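Local coordinates for conserved domain protein (Streptococcus pneumoniae, PDB 2I7R) that is of unknown function but belongs to the glyoxalase/bleomycin resistance protein/dioxygenase superfamily, at residues His25-Lys30 with Leu112-Met117. Numbering follows the deposited sequence.
Sequences HILDKK and LDFYRM
Ile-26 and Leu-27 meet Leu-112 and Phe-114 in a buried apolar contact between a helix end and a sheet. The C-terminal end of helix 16-27 packs on strand 111-116, which lies in a mixed four-stranded sheet with strands 65-70, 100-105 and 88-94. The chain has two such sheets, which fits the glyoxalase fold. CG2 of Ile-26 comes in the ring plane at the edge of Phe-114, 3.8 Å from CZ. It stands anti to the backbone N, with CG1 beside that N (chi1 -70°), and the two side chains cross at about a right angle. The carbonyl O of Ile-26 lies 3.7 Å from CZ of Phe-114, oblique to the ring. This oxygen accepts a hydrogen bond from Arg-80 NH2, on helix 74-84.

Leu-112 sits two residues before Phe-114 and points the same way. CD2 of Leu-112 touches both helix residues, at 4.1 Å from Leu-27 CD2 and 4.2 Å from Ile-26 CG2. Leu-27 CD2 also reaches Phe-114 CE1, at 4.3 Å. Ile-69 touches both leucines, and Leu-81 of helix 74-84 packs on Phe-114. Met-4 of the second subunit packs on Leu-27, so the contact lies close to the dimer interface.

Just past the helix, Asp-28 takes a positive phi (60°). The contact is chiefly apolar van der Waals packing, and the buried oxygen that meets the ring is satisfied from helix 74-84.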
ATOM      1  N   HIS A  25       5.389  -2.250 -17.518  1.00 22.48           N
ATOM      2  CA  HIS A  25       4.437  -2.520 -18.598  1.00 22.72           C
ATOM      3  C   HIS A  25       3.011  -2.293 -18.111  1.00 22.53           C
ATOM      4  O   HIS A  25       2.208  -1.657 -18.794  1.00 21.97           O
ATOM      5  CB  HIS A  25       4.587  -3.932 -19.161  1.00 23.14           C
ATOM      6  CG  HIS A  25       5.881  -4.165 -19.861  1.00 26.09           C
ATOM      7  ND1 HIS A  25       6.861  -4.987 -19.355  1.00 30.51           N
ATOM      8  CD2 HIS A  25       6.364  -3.673 -21.025  1.00 28.73           C
ATOM      9  CE1 HIS A  25       7.894  -4.997 -20.181  1.00 31.89           C
ATOM     10  NE2 HIS A  25       7.613  -4.212 -21.205  1.00 31.57           N
ATOM     11  N   ILE A  26       2.702  -2.782 -16.913  1.00 22.36           N
ATOM     12  CA  ILE A  26       1.351  -2.600 -16.393  1.00 22.08           C
ATOM     13  C   ILE A  26       0.994  -1.125 -16.174  1.00 21.85           C
ATOM     14  O   ILE A  26      -0.113  -0.701 -16.489  1.00 22.09           O
ATOM     15  CB  ILE A  26       1.153  -3.380 -15.114  1.00 22.44           C
ATOM     16  CG1 ILE A  26       1.119  -4.878 -15.436  1.00 22.62           C
ATOM     17  CG2 ILE A  26      -0.134  -2.895 -14.385  1.00 23.00           C
ATOM     18  CD1 ILE A  26       1.430  -5.743 -14.276  1.00 23.18           C
ATOM     19  N   LEU A  27       1.929  -0.352 -15.634  1.00 21.02           N
ATOM     20  CA  LEU A  27       1.679   1.027 -15.289  1.00 21.29           C
ATOM     21  C   LEU A  27       1.921   1.939 -16.486  1.00 23.24           C
ATOM     22  O   LEU A  27       1.508   3.110 -16.490  1.00 23.18           O
ATOM     23  CB  LEU A  27       2.595   1.448 -14.146  1.00 21.09           C
ATOM     24  CG  LEU A  27       2.333   0.878 -12.746  1.00 20.49           C
ATOM     25  CD1 LEU A  27       3.507   1.228 -11.822  1.00 17.84           C
ATOM     26  CD2 LEU A  27       0.957   1.372 -12.212  1.00 15.17           C
ATOM     27  N   ASP A  28       2.610   1.393 -17.495  1.00 24.51           N
ATOM     28  CA  ASP A  28       2.974   2.131 -18.692  1.00 25.54           C
ATOM     29  C   ASP A  28       3.847   3.330 -18.311  1.00 26.08           C
ATOM     30  O   ASP A  28       3.729   4.402 -18.895  1.00 25.88           O
ATOM     31  CB  ASP A  28       1.720   2.608 -19.431  1.00 25.65           C
ATOM     32  CG  ASP A  28       2.016   3.120 -20.798  1.00 25.61           C
ATOM     33  OD1 ASP A  28       2.991   2.663 -21.404  1.00 27.37           O
ATOM     34  OD2 ASP A  28       1.258   3.980 -21.268  1.00 27.37           O
ATOM     35  N   LYS A  29       4.700   3.148 -17.313  1.00 26.28           N
ATOM     36  CA  LYS A  29       5.740   4.148 -17.027  1.00 27.37           C
ATOM     37  C   LYS A  29       6.932   3.456 -16.433  1.00 27.07           C
ATOM     38  O   LYS A  29       6.788   2.415 -15.758  1.00 26.68           O
ATOM     39  CB  LYS A  29       5.251   5.285 -16.107  1.00 27.82           C
ATOM     40  CG  LYS A  29       5.091   4.925 -14.665  1.00 29.64           C
ATOM     41  CD  LYS A  29       4.423   6.068 -13.910  1.00 32.19           C
ATOM     42  CE  LYS A  29       5.356   7.240 -13.701  1.00 35.44           C
ATOM     43  NZ  LYS A  29       4.555   8.443 -13.311  1.00 37.38           N
ATOM     44  N   LYS A  30       8.107   4.022 -16.693  1.00 26.31           N
ATOM     45  CA  LYS A  30       9.341   3.454 -16.180  1.00 26.14           C
ATOM     46  C   LYS A  30       9.470   3.773 -14.703  1.00 24.26           C
ATOM     47  O   LYS A  30       8.898   4.737 -14.232  1.00 23.08           O
ATOM     48  CB  LYS A  30      10.567   4.006 -16.954  1.00 27.38           C
ATOM     49  CG  LYS A  30      10.534   3.749 -18.456  1.00 30.07           C
ATOM     50  CD  LYS A  30      10.788   2.305 -18.766  1.00 34.90           C
ATOM     51  CE  LYS A  30      10.883   2.075 -20.263  1.00 37.08           C
ATOM     52  NZ  LYS A  30      11.685   0.832 -20.496  1.00 40.09           N
ATOM     53  N   LEU A 112      -3.958  -4.874  -8.892  1.00 16.38           N
ATOM     54  CA  LEU A 112      -4.057  -3.436  -9.124  1.00 17.99           C
ATOM     55  C   LEU A 112      -5.469  -3.130  -9.582  1.00 18.33           C
ATOM     56  O   LEU A 112      -6.075  -3.925 -10.318  1.00 18.00           O
ATOM     57  CB  LEU A 112      -3.017  -2.940 -10.146  1.00 16.85           C
ATOM     58  CG  LEU A 112      -1.566  -2.892  -9.594  1.00 19.27           C
ATOM     59  CD1 LEU A 112      -0.935  -4.266  -9.613  1.00 20.49           C
ATOM     60  CD2 LEU A 112      -0.675  -1.897 -10.379  1.00 19.78           C
ATOM     61  N   ASP A 113      -5.982  -1.988  -9.132  1.00 18.20           N
ATOM     62  CA  ASP A 113      -7.261  -1.470  -9.626  1.00 19.03           C
ATOM     63  C   ASP A 113      -7.021  -0.123 -10.277  1.00 19.23           C
ATOM     64  O   ASP A 113      -6.513   0.793  -9.640  1.00 19.37           O
ATOM     65  CB  ASP A 113      -8.259  -1.346  -8.466  1.00 19.25           C
ATOM     66  CG  ASP A 113      -9.582  -0.708  -8.872  1.00 20.73           C
ATOM     67  OD1 ASP A 113     -10.000  -0.871 -10.028  1.00 22.40           O
ATOM     68  OD2 ASP A 113     -10.202  -0.048  -8.027  1.00 18.95           O
ATOM     69  N   PHE A 114      -7.332  -0.028 -11.568  1.00 19.90           N
ATOM     70  CA  PHE A 114      -7.400   1.259 -12.254  1.00 19.74           C
ATOM     71  C   PHE A 114      -8.873   1.720 -12.231  1.00 19.78           C
ATOM     72  O   PHE A 114      -9.737   1.061 -12.805  1.00 19.09           O
ATOM     73  CB  PHE A 114      -6.863   1.128 -13.682  1.00 20.89           C
ATOM     74  CG  PHE A 114      -5.421   0.668 -13.750  1.00 21.37           C
ATOM     75  CD1 PHE A 114      -4.386   1.594 -13.765  1.00 21.94           C
ATOM     76  CD2 PHE A 114      -5.106  -0.688 -13.782  1.00 21.93           C
ATOM     77  CE1 PHE A 114      -3.047   1.174 -13.842  1.00 25.79           C
ATOM     78  CE2 PHE A 114      -3.768  -1.127 -13.857  1.00 23.65           C
ATOM     79  CZ  PHE A 114      -2.737  -0.203 -13.880  1.00 23.79           C
ATOM     80  N   TYR A 115      -9.149   2.835 -11.551  1.00 19.71           N
ATOM     81  CA  TYR A 115     -10.525   3.250 -11.310  1.00 20.89           C
ATOM     82  C   TYR A 115     -10.745   4.764 -11.516  1.00 21.42           C
ATOM     83  O   TYR A 115      -9.803   5.532 -11.537  1.00 19.57           O
ATOM     84  CB  TYR A 115     -11.008   2.808  -9.895  1.00 21.16           C
ATOM     85  CG  TYR A 115     -10.546   3.726  -8.765  1.00 20.47           C
ATOM     86  CD1 TYR A 115     -11.428   4.606  -8.140  1.00 18.87           C
ATOM     87  CD2 TYR A 115      -9.213   3.722  -8.352  1.00 18.58           C
ATOM     88  CE1 TYR A 115     -10.985   5.457  -7.114  1.00 19.86           C
ATOM     89  CE2 TYR A 115      -8.774   4.536  -7.340  1.00 18.80           C
ATOM     90  CZ  TYR A 115      -9.659   5.404  -6.723  1.00 21.25           C
ATOM     91  OH  TYR A 115      -9.169   6.220  -5.738  1.00 24.19           O
ATOM     92  N   ARG A 116     -12.007   5.147 -11.693  1.00 23.56           N
ATOM     93  CA  ARG A 116     -12.413   6.557 -11.703  1.00 27.40           C
ATOM     94  C   ARG A 116     -13.780   6.719 -11.074  1.00 27.82           C
ATOM     95  O   ARG A 116     -14.565   5.805 -11.047  1.00 28.49           O
ATOM     96  CB  ARG A 116     -12.358   7.208 -13.117  1.00 26.94           C
ATOM     97  CG  ARG A 116     -12.944   6.396 -14.225  1.00 29.46           C
ATOM     98  CD  ARG A 116     -13.161   7.250 -15.542  1.00 29.56           C
ATOM     99  NE  ARG A 116     -14.261   8.139 -15.301  1.00 30.91           N
ATOM    100  CZ  ARG A 116     -15.550   7.789 -15.318  1.00 31.04           C
ATOM    101  NH1 ARG A 116     -15.943   6.577 -15.676  1.00 28.44           N
ATOM    102  NH2 ARG A 116     -16.460   8.694 -14.981  1.00 33.86           N
HETATM  103  N   MSE A 117     -14.055   7.898 -10.560  1.00 30.77           N
HETATM  104  CA  MSE A 117     -15.314   8.141  -9.858  1.00 34.73           C
HETATM  105  C   MSE A 117     -16.212   9.216 -10.532  1.00 34.70           C
HETATM  106  O   MSE A 117     -15.707   9.997 -11.316  1.00 34.73           O
HETATM  107  CB  MSE A 117     -14.997   8.488  -8.404  1.00 33.53           C
HETATM  108  CG  MSE A 117     -14.267   7.351  -7.683  1.00 35.58           C
HETATM  109 SE   MSE A 117     -13.915   7.718  -5.788  1.00 41.29          SE
HETATM  110  CE  MSE A 117     -12.369   8.901  -5.992  1.00 40.75           C
TER